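Local structure of glycerate kinase, putative (Thermotoga maritima, 2B8N) at residues N126-F131 with K193-V198. The protein catalyses the ATP-dependent phosphorylation of D-glycerate to 2-phosphoglycerate, a magnesium-dependent step in the breakdown of serine. Numbering follows the deposited sequence.
Sequences NDTVLF and KVVALV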
loop_
_atom_site.group_PDB
_atom_site.type_symbol
_atom_site.label_atom_id
_atom_site.label_comp_id
_atom_site.label_asym_id
_atom_site.label_seq_id
_atom_site.Cartn_x
_atom_site.Cartn_y
_atom_site.Cartn_z
ATOM N N ASN A 126 -15.259 -24.405 -15.376
ATOM C CA ASN A 126 -15.218 -25.109 -14.102
ATOM C C ASN A 126 -13.968 -24.745 -13.288
ATOM O O ASN A 126 -13.876 -25.086 -12.108
ATOM C CB ASN A 126 -15.282 -26.624 -14.376
ATOM C CG ASN A 126 -16.214 -27.356 -13.449
ATOM O OD1 ASN A 126 -17.143 -26.759 -12.912
ATOM N ND2 ASN A 126 -15.984 -28.675 -13.266
ATOM N N ASP A 127 -13.030 -24.017 -13.901
ATOM C CA ASP A 127 -11.775 -23.683 -13.251
ATOM C C ASP A 127 -11.837 -22.341 -12.596
ATOM O O ASP A 127 -12.706 -21.542 -12.924
ATOM C CB ASP A 127 -10.662 -23.724 -14.273
ATOM C CG ASP A 127 -10.421 -25.119 -14.776
ATOM O OD1 ASP A 127 -10.342 -26.034 -13.931
ATOM O OD2 ASP A 127 -10.312 -25.306 -16.000
ATOM N N THR A 128 -10.941 -22.108 -11.643
ATOM C CA THR A 128 -10.876 -20.841 -10.924
ATOM C C THR A 128 -9.410 -20.392 -10.772
ATOM O O THR A 128 -8.544 -21.185 -10.374
ATOM C CB THR A 128 -11.561 -20.977 -9.527
ATOM O OG1 THR A 128 -12.963 -21.236 -9.695
ATOM C CG2 THR A 128 -11.399 -19.719 -8.678
ATOM N N VAL A 129 -9.136 -19.131 -11.133
ATOM C CA VAL A 129 -7.845 -18.514 -10.862
ATOM C C VAL A 129 -7.946 -17.758 -9.531
ATOM O O VAL A 129 -8.856 -16.920 -9.328
ATOM C CB VAL A 129 -7.359 -17.602 -12.006
ATOM C CG1 VAL A 129 -6.119 -16.889 -11.595
ATOM C CG2 VAL A 129 -7.073 -18.441 -13.256
ATOM N N LEU A 130 -7.045 -18.115 -8.614
ATOM C CA LEU A 130 -6.926 -17.450 -7.331
ATOM C C LEU A 130 -5.848 -16.378 -7.464
ATOM O O LEU A 130 -4.652 -16.688 -7.450
ATOM C CB LEU A 130 -6.577 -18.485 -6.246
ATOM C CG LEU A 130 -6.183 -17.884 -4.891
ATOM C CD1 LEU A 130 -7.307 -16.953 -4.365
ATOM C CD2 LEU A 130 -5.789 -18.982 -3.865
ATOM N N PHE A 131 -6.285 -15.128 -7.623
ATOM C CA PHE A 131 -5.389 -14.022 -7.936
ATOM C C PHE A 131 -5.008 -13.277 -6.672
ATOM O O PHE A 131 -5.792 -12.503 -6.142
ATOM C CB PHE A 131 -6.065 -13.110 -8.955
ATOM C CG PHE A 131 -5.143 -12.092 -9.587
ATOM C CD1 PHE A 131 -3.831 -12.410 -9.922
ATOM C CD2 PHE A 131 -5.608 -10.821 -9.874
ATOM C CE1 PHE A 131 -2.991 -11.462 -10.512
ATOM C CE2 PHE A 131 -4.781 -9.871 -10.468
ATOM C CZ PHE A 131 -3.470 -10.191 -10.783
ATOM N N LYS A 193 -13.143 -18.554 -13.980
ATOM C CA LYS A 193 -13.477 -17.503 -12.989
ATOM C C LYS A 193 -12.218 -16.891 -12.377
ATOM O O LYS A 193 -11.216 -17.566 -12.201
ATOM C CB LYS A 193 -14.343 -18.077 -11.843
ATOM C CG LYS A 193 -15.192 -17.004 -11.148
ATOM C CD LYS A 193 -15.722 -17.346 -9.725
ATOM C CE LYS A 193 -15.897 -15.977 -8.910
ATOM N NZ LYS A 193 -16.448 -15.987 -7.471
ATOM N N VAL A 194 -12.268 -15.603 -12.071
ATOM C CA VAL A 194 -11.200 -14.961 -11.300
ATOM C C VAL A 194 -11.721 -14.617 -9.920
ATOM O O VAL A 194 -12.719 -13.883 -9.794
ATOM C CB VAL A 194 -10.688 -13.675 -11.968
ATOM C CG1 VAL A 194 -9.754 -12.913 -11.018
ATOM C CG2 VAL A 194 -9.968 -13.986 -13.307
ATOM N N VAL A 195 -11.071 -15.162 -8.890
ATOM C CA VAL A 195 -11.329 -14.737 -7.496
ATOM C C VAL A 195 -10.073 -14.069 -6.940
ATOM O O VAL A 195 -9.085 -14.745 -6.632
ATOM C CB VAL A 195 -11.750 -15.886 -6.526
ATOM C CG1 VAL A 195 -12.232 -15.305 -5.210
ATOM C CG2 VAL A 195 -12.852 -16.741 -7.095
ATOM N N ALA A 196 -10.122 -12.749 -6.796
ATOM C CA ALA A 196 -8.952 -11.990 -6.378
ATOM C C ALA A 196 -8.978 -11.635 -4.895
ATOM O O ALA A 196 -10.008 -11.187 -4.345
ATOM C CB ALA A 196 -8.822 -10.722 -7.206
ATOM N N LEU A 197 -7.836 -11.856 -4.251
ATOM C CA LEU A 197 -7.590 -11.335 -2.918
ATOM C C LEU A 197 -6.533 -10.228 -3.034
ATOM O O LEU A 197 -5.386 -10.454 -3.503
ATOM C CB LEU A 197 -7.112 -12.426 -1.975
ATOM C CG LEU A 197 -8.007 -13.657 -1.754
ATOM C CD1 LEU A 197 -7.570 -14.348 -0.466
ATOM C CD2 LEU A 197 -9.515 -13.364 -1.726
ATOM N N VAL A 198 -6.929 -9.037 -2.587
ATOM C CA VAL A 198 -6.139 -7.848 -2.756
ATOM C C VAL A 198 -5.688 -7.295 -1.409
ATOM O O VAL A 198 -6.467 -7.138 -0.458
ATOM C CB VAL A 198 -6.940 -6.785 -3.509
ATOM C CG1 VAL A 198 -6.096 -5.537 -3.727
ATOM C CG2 VAL A 198 -7.413 -7.335 -4.828
#
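Two neighbouring strands run the same way here, 128-131 beside 193-198, their axes 4.7 Å apart and inclined by 14°. Thr128, Leu130, Lys193, Val195 and Leu197 share one face of the sheet; Val129, Phe131, Val194 and Ala196 occupy the other. On the first face Thr128 and Lys193 run alongside each other, threonine OG1 against lysine CB at 4.1 Å, before the extended lysine leads its amino group away from the threonine strand. The threonine has CG2 anti to its backbone N, which turns that methyl obliquely across to Val195, CG2 to CG2 at 3.7 Å. Leu130, CG anti to its backbone N, brings CD1 to the oxygen tip of the Val195 carbonyl, 3.6 Å from O, with Leu197 CG further off. On the other face Phe131 (chi1 -168°) packs CB on Ala196 CB at 4.0 Å and near Val194 CG1; its ring, at CD2, grazes the alanine methyl obliquely before leading away to Phe185.

Between the faces, five backbone hydrogen bonds alternate in direction, as parallel pairing requires. Val129 N gives to Lys193 O at 2.8 Å, while Val129 O accepts from Val195 N at 2.9 Å, both nearly along the C=O axis. Phe131 also gives to Val195 O and accepts from Leu197 N, but with the donors above the carbonyl planes; the last bond is the most bent (147° at the hydrogen). At the N-terminal end Lys193 N gives a nearly straight bond to Asp127 O, 3.2 Å, and the Asp127 carboxylate turns away to a salt bridge with Arg51. The Thr128 and Leu130 backbones hydrogen-bond the other way, to Arg51, Ile53 and Val55. These are strands four and five of a 3-2-1-4-5-6 parallel sheet, the Rossmann-type order, joined by a long helix-rich connection. Peptides thus pair along a seam whose side chains are apolar and buried from Val129 and Val194 onward, under Leu44 and Leu47 on one face, while Thr128 and Lys193 keep its start polar and partly solvent-open.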